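Local coordinates for pheromone cOB1/lipoprotein, YaeC family (Enterococcus faecalis, PDB 4EF1), which probably binds methionine as the lipid-anchored substrate-binding component of an ABC-type importer, and is also the precursor of the peptide pheromone cOB1, at residues 73-78 with 206-211; 86-91 with 170-175; 99-104 with 146-151. One frame throughout, in Å; residues are numbered along the deposited sequence. Where two conformers were deposited one is given.

Contact 1 (73-78 with 206-211); sequences YDFVNA and AVRKED
Three backbone hydrogen bonds tie 73-78 to 206-211. Val76 and Val207 form an antiparallel hydrogen-bonded pair: Val76 N reaches Val207 O at 2.8 Å, arriving nearly along the C=O axis, and Val207 N returns to Val76 O at 3.1 Å in the plane of that carbonyl. Beyond the last pair, where the 206-211 chain turns into a short 3-10 segment, Lys209 N still holds Asp74 O at 2.9 Å, but from above the carbonyl plane. A CA-H...O contact from Ala206 to Val76 O adds a weaker link.

These bonds join strands 203-208 and 75-83, antiparallel neighbours in the mixed sheet of one lobe of a periplasmic-binding-protein fold. Here strand 203-208 ends and strand 75-83 begins; Ala206 bonds on its other side to Asn56 of strand 55-60.

Among apolar groups, the two valines share one face of the sheet, with CG2 of Val76 meeting CG2 of Val207 at 3.5 Å. Both CG2 atoms sit between their own backbone N and carbonyl carbon, and the side chains cross obliquely. Phe75 sets out away from the partner strand, but CB rests on Val207 O and ring atom CD1 still reaches Arg208 CA (4.1 Å); Tyr73 CB lies 3.5 Å above the ring, over its centre, and Phe64 of helix 61-71 also packs against Phe75.

Charged side chains gather where 206-211 turns. Asp74, with CG anti to the backbone N (chi1 -175°), lays OD1 against the aliphatic part of Lys209, 3.4 Å from its CB, while Lys209 NZ pairs with Glu212. Arg208 NE makes a hydrogen-bonded salt bridge to Glu210 OE2 at 3.0 Å, within the guanidinium plane but from above the carboxylate. Its NH1 is held by Leu48 O, and Asp211 adds a long, purely electrostatic pairing at NH2.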
loop_
_atom_site.group_PDB
_atom_site.type_symbol
_atom_site.label_atom_id
_atom_site.label_comp_id
_atom_site.label_asym_id
_atom_site.label_seq_id
_atom_site.Cartn_x
_atom_site.Cartn_y
_atom_site.Cartn_z
ATOM N N TYR A 73 4.581 18.059 6.460
ATOM C CA TYR A 73 4.860 17.180 7.592
ATOM C C TYR A 73 6.363 17.018 7.761
ATOM O O TYR A 73 7.039 16.696 6.802
ATOM C CB TYR A 73 4.277 15.791 7.378
ATOM C CG TYR A 73 2.791 15.650 7.388
ATOM C CD1 TYR A 73 2.004 16.289 8.340
ATOM C CD2 TYR A 73 2.172 14.788 6.493
ATOM C CE1 TYR A 73 0.638 16.121 8.362
ATOM C CE2 TYR A 73 0.810 14.603 6.513
ATOM C CZ TYR A 73 0.058 15.258 7.465
ATOM O OH TYR A 73 -1.268 15.070 7.440
ATOM N N ASP A 74 6.858 17.185 8.985
ATOM C CA ASP A 74 8.284 17.047 9.296
ATOM C C ASP A 74 8.515 15.606 9.801
ATOM O O ASP A 74 8.715 15.364 10.992
ATOM C CB ASP A 74 8.667 18.131 10.313
ATOM C CG ASP A 74 10.150 18.164 10.635
ATOM O OD1 ASP A 74 10.960 17.746 9.783
ATOM O OD2 ASP A 74 10.492 18.627 11.763
ATOM N N PHE A 75 8.464 14.649 8.869
ATOM C CA PHE A 75 8.614 13.227 9.148
ATOM C C PHE A 75 9.843 12.633 8.464
ATOM O O PHE A 75 10.442 13.249 7.589
ATOM C CB PHE A 75 7.434 12.438 8.583
ATOM C CG PHE A 75 6.076 12.804 9.116
ATOM C CD1 PHE A 75 5.883 13.502 10.323
ATOM C CD2 PHE A 75 4.956 12.341 8.436
ATOM C CE1 PHE A 75 4.598 13.781 10.784
ATOM C CE2 PHE A 75 3.673 12.643 8.889
ATOM C CZ PHE A 75 3.494 13.345 10.067
ATOM N N VAL A 76 10.191 11.417 8.866
ATOM C CA VAL A 76 11.268 10.644 8.246
ATOM C C VAL A 76 10.838 9.170 8.068
ATOM O O VAL A 76 9.976 8.651 8.726
ATOM C CB VAL A 76 12.630 10.726 9.023
ATOM C CG1 VAL A 76 13.213 12.110 8.992
ATOM C CG2 VAL A 76 12.480 10.241 10.464
ATOM N N ASN A 77 11.449 8.533 7.095
ATOM C CA ASN A 77 11.265 7.124 6.813
ATOM C C ASN A 77 12.205 6.298 7.679
ATOM O O ASN A 77 13.428 6.313 7.465
ATOM C CB ASN A 77 11.556 6.911 5.329
ATOM C CG ASN A 77 11.499 5.484 4.900
ATOM O OD1 ASN A 77 11.171 4.549 5.671
ATOM N ND2 ASN A 77 11.788 5.298 3.619
ATOM N N ALA A 78 11.632 5.545 8.619
ATOM C CA ALA A 78 12.419 4.663 9.497
ATOM C C ALA A 78 12.779 3.296 8.886
ATOM O O ALA A 78 13.530 2.532 9.497
ATOM C CB ALA A 78 11.693 4.455 10.809
ATOM N N ALA A 206 7.086 5.158 9.579
ATOM C CA ALA A 206 7.390 6.603 9.506
ATOM C C ALA A 206 7.308 7.177 10.921
ATOM O O ALA A 206 6.473 6.779 11.673
ATOM C CB ALA A 206 6.403 7.299 8.578
ATOM N N VAL A 207 8.155 8.146 11.227
ATOM C CA VAL A 207 8.181 8.834 12.531
ATOM C C VAL A 207 8.418 10.308 12.311
ATOM O O VAL A 207 8.787 10.706 11.203
ATOM C CB VAL A 207 9.296 8.260 13.484
ATOM C CG1 VAL A 207 9.000 6.785 13.800
ATOM C CG2 VAL A 207 10.716 8.443 12.915
ATOM N N ARG A 208 8.242 11.124 13.365
ATOM C CA ARG A 208 8.559 12.544 13.288
ATOM C C ARG A 208 10.081 12.666 13.235
ATOM O O ARG A 208 10.812 11.820 13.798
ATOM C CB ARG A 208 7.993 13.318 14.498
ATOM C CG ARG A 208 6.468 13.411 14.547
ATOM C CD ARG A 208 5.946 14.322 15.671
ATOM N NE ARG A 208 6.344 13.829 16.985
ATOM C CZ ARG A 208 5.812 12.785 17.631
ATOM N NH1 ARG A 208 4.769 12.136 17.162
ATOM N NH2 ARG A 208 6.273 12.445 18.816
ATOM N N LYS A 209 10.564 13.718 12.581
ATOM C CA LYS A 209 12.003 13.908 12.406
ATOM C C LYS A 209 12.802 13.881 13.712
ATOM O O LYS A 209 13.849 13.262 13.763
ATOM C CB LYS A 209 12.329 15.178 11.603
ATOM C CG LYS A 209 13.846 15.390 11.448
ATOM C CD LYS A 209 14.257 16.192 10.232
ATOM C CE LYS A 209 15.769 16.125 10.026
ATOM N NZ LYS A 209 16.224 14.721 9.784
ATOM N N GLU A 210 12.281 14.494 14.773
ATOM C CA GLU A 210 12.974 14.472 16.071
ATOM C C GLU A 210 13.220 13.052 16.657
ATOM O O GLU A 210 14.082 12.886 17.528
ATOM C CB GLU A 210 12.249 15.361 17.100
ATOM C CG GLU A 210 10.829 14.927 17.480
ATOM C CD GLU A 210 9.732 15.639 16.708
ATOM O OE1 GLU A 210 9.964 16.146 15.580
ATOM O OE2 GLU A 210 8.626 15.740 17.271
ATOM N N ASP A 211 12.423 12.077 16.233
ATOM C CA ASP A 211 12.577 10.680 16.614
ATOM C C ASP A 211 13.313 9.785 15.588
ATOM O O ASP A 211 13.243 8.542 15.661
ATOM C CB ASP A 211 11.207 10.099 16.919
ATOM C CG ASP A 211 10.577 10.693 18.181
ATOM O OD1 ASP A 211 11.310 11.188 19.057
ATOM O OD2 ASP A 211 9.350 10.625 18.303
#

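Contact 2 (86-91 with 170-175); sequences VGLYSK and GAAVLI
Strands 87-89 and 172-175 run antiparallel, their axes 4.4 Å apart at closest approach, with Tyr89 and Val173 as a hydrogen-bonded pair whose two N-to-O distances, Tyr89 N to Val173 O and Val173 N to Tyr89 O, are both 2.8 Å. Past the strand, the Ser90 hydroxyl OG, anti to its backbone N (chi1 178°), adds a side-chain bond beyond the last backbone pair, donating to Ala171 O at 2.7 Å from above the carbonyl plane.

On the side of the sheet that carries Tyr89, Val173 and Ile175, the Tyr89 and Ile175 side chains cross at about a right angle, Tyr89 CD1 touching the Ile175 CD1 methyl at 3.7 Å. Val173 O lies at the ring edge. The phenol then reaches back along its own strand to a water, which bonds Tyr89 OH at 2.7 Å, accepts from Gly87 N and donates to Ile175 O. Three groups thus grip this water, and both backbone atoms are satisfied through it.

The face with Leu88 and Leu174 is aliphatic. Leu88 lays CD2 over the partner backbone, 3.6 Å from Leu174 N. From the loop before the strand, Val86 adds its CG2, 3.8 Å from Leu174 CG. Ile120 of helix 114-123 packs on both Val86 and Leu88.

Entirely buried, the pair lies within the mixed sheet of one lobe of a periplasmic-binding-protein fold, with the side chain of Val86 about 5 Å from the bound selenomethionine.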
loop_
_atom_site.group_PDB
_atom_site.type_symbol
_atom_site.label_atom_id
_atom_site.label_comp_id
_atom_site.label_asym_id
_atom_site.label_seq_id
_atom_site.Cartn_x
_atom_site.Cartn_y
_atom_site.Cartn_z
ATOM N N VAL A 86 -0.154 -4.795 -6.058
ATOM C CA VAL A 86 -1.522 -4.330 -6.190
ATOM C C VAL A 86 -2.223 -5.011 -7.389
ATOM O O VAL A 86 -1.629 -5.286 -8.447
ATOM C CB VAL A 86 -1.547 -2.789 -6.326
ATOM C CG1 VAL A 86 -0.987 -2.366 -7.686
ATOM C CG2 VAL A 86 -2.943 -2.225 -6.070
ATOM N N GLY A 87 -3.494 -5.312 -7.191
ATOM C CA GLY A 87 -4.305 -5.921 -8.231
ATOM C C GLY A 87 -5.464 -5.103 -8.764
ATOM O O GLY A 87 -5.975 -4.187 -8.093
ATOM N N LEU A 88 -5.864 -5.476 -9.977
ATOM C CA LEU A 88 -7.095 -5.031 -10.600
ATOM C C LEU A 88 -8.052 -6.197 -10.403
ATOM O O LEU A 88 -7.685 -7.355 -10.666
ATOM C CB LEU A 88 -6.939 -4.733 -12.101
ATOM C CG LEU A 88 -6.359 -3.390 -12.558
ATOM C CD1 LEU A 88 -6.017 -3.514 -14.045
ATOM C CD2 LEU A 88 -7.275 -2.195 -12.276
ATOM N N TYR A 89 -9.293 -5.870 -9.997
ATOM C CA TYR A 89 -10.352 -6.853 -9.682
ATOM C C TYR A 89 -11.631 -6.550 -10.461
ATOM O O TYR A 89 -11.906 -5.407 -10.805
ATOM C CB TYR A 89 -10.639 -6.828 -8.188
ATOM C CG TYR A 89 -9.428 -7.097 -7.303
ATOM C CD1 TYR A 89 -8.516 -6.098 -7.004
ATOM C CD2 TYR A 89 -9.247 -8.346 -6.708
ATOM C CE1 TYR A 89 -7.414 -6.338 -6.195
ATOM C CE2 TYR A 89 -8.157 -8.608 -5.889
ATOM C CZ TYR A 89 -7.249 -7.618 -5.625
ATOM O OH TYR A 89 -6.170 -7.871 -4.814
ATOM N N SER A 90 -12.380 -7.600 -10.787
ATOM C CA SER A 90 -13.667 -7.486 -11.512
ATOM C C SER A 90 -14.458 -8.747 -11.290
ATOM O O SER A 90 -13.907 -9.813 -11.399
ATOM C CB SER A 90 -13.437 -7.355 -13.004
ATOM O OG SER A 90 -14.668 -7.289 -13.753
ATOM N N LYS A 91 -15.741 -8.607 -11.000
ATOM C CA LYS A 91 -16.615 -9.735 -10.943
ATOM C C LYS A 91 -17.081 -10.142 -12.348
ATOM O O LYS A 91 -17.370 -11.306 -12.569
ATOM C CB LYS A 91 -17.826 -9.432 -10.052
ATOM C CG LYS A 91 -17.502 -9.201 -8.598
ATOM C CD LYS A 91 -18.789 -9.010 -7.819
ATOM C CE LYS A 91 -18.583 -9.055 -6.324
ATOM N NZ LYS A 91 -19.931 -8.990 -5.726
ATOM N N GLY A 170 -17.794 -0.046 -13.157
ATOM C CA GLY A 170 -16.658 -0.132 -14.073
ATOM C C GLY A 170 -16.319 -1.552 -14.474
ATOM O O GLY A 170 -16.821 -2.523 -13.863
ATOM N N ALA A 171 -15.449 -1.685 -15.474
ATOM C CA ALA A 171 -15.022 -3.025 -15.943
ATOM C C ALA A 171 -14.023 -3.679 -14.963
ATOM O O ALA A 171 -13.975 -4.929 -14.850
ATOM C CB ALA A 171 -14.415 -2.965 -17.339
ATOM N N ALA A 172 -13.255 -2.853 -14.254
ATOM C CA ALA A 172 -12.280 -3.359 -13.259
ATOM C C ALA A 172 -11.902 -2.233 -12.289
ATOM O O ALA A 172 -12.041 -1.050 -12.620
ATOM C CB ALA A 172 -11.044 -3.938 -13.939
ATOM N N VAL A 173 -11.430 -2.630 -11.102
ATOM C CA VAL A 173 -11.176 -1.731 -9.984
ATOM C C VAL A 173 -9.763 -2.024 -9.412
ATOM O O VAL A 173 -9.466 -3.175 -9.133
ATOM C CB VAL A 173 -12.266 -1.914 -8.876
ATOM C CG1 VAL A 173 -12.108 -0.909 -7.721
ATOM C CG2 VAL A 173 -13.683 -1.741 -9.461
ATOM N N LEU A 174 -8.891 -1.009 -9.284
ATOM C CA LEU A 174 -7.597 -1.169 -8.541
ATOM C C LEU A 174 -7.859 -1.042 -7.024
ATOM O O LEU A 174 -8.368 -0.025 -6.587
ATOM C CB LEU A 174 -6.586 -0.100 -8.963
ATOM C CG LEU A 174 -5.099 -0.315 -8.587
ATOM C CD1 LEU A 174 -4.423 -1.364 -9.504
ATOM C CD2 LEU A 174 -4.372 1.015 -8.634
ATOM N N ILE A 175 -7.548 -2.073 -6.247
ATOM C CA ILE A 175 -7.801 -2.093 -4.816
ATOM C C ILE A 175 -6.452 -2.297 -4.111
ATOM O O ILE A 175 -5.785 -3.284 -4.384
ATOM C CB ILE A 175 -8.749 -3.241 -4.394
ATOM C CG1 ILE A 175 -10.074 -3.207 -5.205
ATOM C CG2 ILE A 175 -8.960 -3.169 -2.901
ATOM C CD1 ILE A 175 -11.007 -4.355 -4.897
HETATM O O HOH W 1 -4.572 -5.793 -4.387
#

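Contact 3 (99-104 with 146-151); sequences IPDGST and NTKKLK
Pro100 O is gripped by two donors of its own turn: Ser103 N, which closes the type II turn from Pro100 to Ser103, and Ser103 OG, 2.7 Å from Pro100 O and above the carbonyl plane. The hydroxyl, anti to its carbonyl carbon (chi1 -66°), thus braces the turn from within. Gly102 supplies the positive phi that the third position of such a turn calls for.

Facing it, the Asn146 carboxamide reaches across a type I turn to grip Leu150 just after it: OD1 accepts from Leu150 N, while ND2 gives a hydrogen to Leu150 O at 3.0 Å, on a lone pair of that carbonyl.

Two backbone bonds join the loops. Gly102 N meets Lys148 O at 2.8 Å almost along the C=O axis, and the N-H of Lys151 points nearly straight at Ser103 O, 2.8 Å from its N (175° at the hydrogen).

Lys148 and Lys151 both run extended and bend at the last torsion. Lys148 brings NZ to Ile99 O at 2.7 Å and also bonds Gln97 O; Asp101 OD1 lies against its CG, the charges too far apart for a salt bridge. Lys151 folds NZ back to Gly102 O, 2.7 Å away and on a lone pair.

Apolar contact is made by Ile99 CG2 and Leu150 CD2, at 3.8 Å, the side chains crossing at about a right angle; both residues are buried and touch Ile105. At the surface, the paired turns lead into parallel neighbours 104-108 and 151-156, with Thr104 and Lys151 as their first bridge, at the edge of a mixed sheet of the periplasmic-binding-protein fold.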
loop_
_atom_site.group_PDB
_atom_site.type_symbol
_atom_site.label_atom_id
_atom_site.label_comp_id
_atom_site.label_asym_id
_atom_site.label_seq_id
_atom_site.Cartn_x
_atom_site.Cartn_y
_atom_site.Cartn_z
ATOM N N ILE A 99 -11.996 -7.363 -21.548
ATOM C CA ILE A 99 -12.583 -6.026 -21.323
ATOM C C ILE A 99 -12.973 -5.326 -22.650
ATOM O O ILE A 99 -12.150 -5.229 -23.575
ATOM C CB ILE A 99 -11.628 -5.144 -20.446
ATOM C CG1 ILE A 99 -11.607 -5.661 -19.007
ATOM C CG2 ILE A 99 -12.001 -3.693 -20.429
ATOM C CD1 ILE A 99 -10.554 -5.035 -18.116
ATOM N N PRO A 100 -14.244 -4.875 -22.762
ATOM C CA PRO A 100 -14.671 -4.191 -23.968
ATOM C C PRO A 100 -13.948 -2.887 -24.203
ATOM O O PRO A 100 -13.542 -2.217 -23.247
ATOM C CB PRO A 100 -16.162 -3.946 -23.724
ATOM C CG PRO A 100 -16.575 -5.014 -22.754
ATOM C CD PRO A 100 -15.379 -5.220 -21.882
ATOM N N ASP A 101 -13.832 -2.498 -25.460
ATOM C CA ASP A 101 -13.269 -1.201 -25.782
ATOM C C ASP A 101 -14.100 -0.100 -25.114
ATOM O O ASP A 101 -15.326 -0.222 -24.973
ATOM C CB ASP A 101 -13.216 -0.932 -27.284
ATOM C CG ASP A 101 -12.158 -1.766 -28.023
ATOM O OD1 ASP A 101 -11.542 -2.693 -27.417
ATOM O OD2 ASP A 101 -11.967 -1.452 -29.222
ATOM N N GLY A 102 -13.436 0.950 -24.680
ATOM C CA GLY A 102 -14.118 2.050 -24.032
ATOM C C GLY A 102 -14.590 1.822 -22.619
ATOM O O GLY A 102 -15.297 2.667 -22.072
ATOM N N SER A 103 -14.199 0.702 -22.013
ATOM C CA SER A 103 -14.536 0.427 -20.645
ATOM C C SER A 103 -13.787 1.418 -19.735
ATOM O O SER A 103 -12.718 1.922 -20.083
ATOM C CB SER A 103 -14.162 -1.022 -20.262
ATOM O OG SER A 103 -14.929 -1.981 -20.972
ATOM N N THR A 104 -14.378 1.672 -18.574
ATOM C CA THR A 104 -13.797 2.502 -17.539
ATOM C C THR A 104 -13.121 1.618 -16.473
ATOM O O THR A 104 -13.733 0.667 -15.947
ATOM C CB THR A 104 -14.861 3.415 -16.889
ATOM O OG1 THR A 104 -15.532 4.176 -17.920
ATOM C CG2 THR A 104 -14.242 4.358 -15.793
ATOM N N ASN A 146 -3.253 3.168 -26.470
ATOM C CA ASN A 146 -4.388 2.693 -25.629
ATOM C C ASN A 146 -5.246 1.834 -26.566
ATOM O O ASN A 146 -6.203 2.335 -27.197
ATOM C CB ASN A 146 -5.170 3.887 -25.070
ATOM C CG ASN A 146 -6.161 3.484 -23.989
ATOM O OD1 ASN A 146 -6.462 2.293 -23.798
ATOM N ND2 ASN A 146 -6.643 4.464 -23.238
ATOM N N THR A 147 -4.892 0.540 -26.641
ATOM C CA THR A 147 -5.473 -0.381 -27.623
ATOM C C THR A 147 -6.990 -0.529 -27.468
ATOM O O THR A 147 -7.720 -0.513 -28.455
ATOM C CB THR A 147 -4.764 -1.747 -27.574
ATOM O OG1 THR A 147 -3.358 -1.542 -27.795
ATOM C CG2 THR A 147 -5.330 -2.726 -28.600
ATOM N N LYS A 148 -7.452 -0.652 -26.231
ATOM C CA LYS A 148 -8.889 -0.802 -25.958
ATOM C C LYS A 148 -9.601 0.543 -25.694
ATOM O O LYS A 148 -10.758 0.550 -25.349
ATOM C CB LYS A 148 -9.099 -1.783 -24.773
ATOM C CG LYS A 148 -8.801 -3.211 -25.130
ATOM C CD LYS A 148 -9.016 -4.107 -23.908
ATOM C CE LYS A 148 -8.994 -5.563 -24.286
ATOM N NZ LYS A 148 -10.093 -6.013 -25.178
ATOM N N LYS A 149 -8.911 1.669 -25.873
ATOM C CA LYS A 149 -9.456 2.993 -25.613
ATOM C C LYS A 149 -10.103 3.059 -24.232
ATOM O O LYS A 149 -11.197 3.565 -24.060
ATOM C CB LYS A 149 -10.421 3.430 -26.732
ATOM C CG LYS A 149 -9.731 3.486 -28.111
ATOM C CD LYS A 149 -10.630 3.084 -29.277
ATOM C CE LYS A 149 -10.028 3.343 -30.669
ATOM N NZ LYS A 149 -10.654 2.447 -31.693
ATOM N N LEU A 150 -9.362 2.578 -23.240
ATOM C CA LEU A 150 -9.820 2.556 -21.891
ATOM C C LEU A 150 -9.964 3.960 -21.319
ATOM O O LEU A 150 -9.212 4.896 -21.671
ATOM C CB LEU A 150 -8.909 1.683 -21.024
ATOM C CG LEU A 150 -8.825 0.205 -21.332
ATOM C CD1 LEU A 150 -7.806 -0.461 -20.402
ATOM C CD2 LEU A 150 -10.192 -0.462 -21.221
ATOM N N LYS A 151 -11.004 4.106 -20.508
ATOM C CA LYS A 151 -11.261 5.312 -19.769
ATOM C C LYS A 151 -10.849 5.068 -18.343
ATOM O O LYS A 151 -10.851 3.902 -17.831
ATOM C CB LYS A 151 -12.744 5.697 -19.838
ATOM C CG LYS A 151 -13.277 6.005 -21.233
ATOM C CD LYS A 151 -14.806 6.112 -21.218
ATOM C CE LYS A 151 -15.390 6.213 -22.608
ATOM N NZ LYS A 151 -15.215 4.969 -23.404
#

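Overall arrangement
Contact 1 belongs to one mixed sheet, contact 2 to another, and contact 3 to the turns that open two strands of the second. Contacts 1 and 2 lie on opposite sides of the chain's centre, their centres 33 Å apart, although strand 75-83 is followed directly by strand 87-89. The centres of contacts 2 and 3 are 14 Å apart, and the two touch: Ala171 N probably bonds Thr104 O, and Ala171 packs on Ser103 and Ile99. Along the chain, contact 1 encloses contact 2, which encloses contact 3. The chain thus enters the second sheet and returns to the first through strand 203-208, consistent with a two-lobed binding protein whose selenomethionine lies between the lobes.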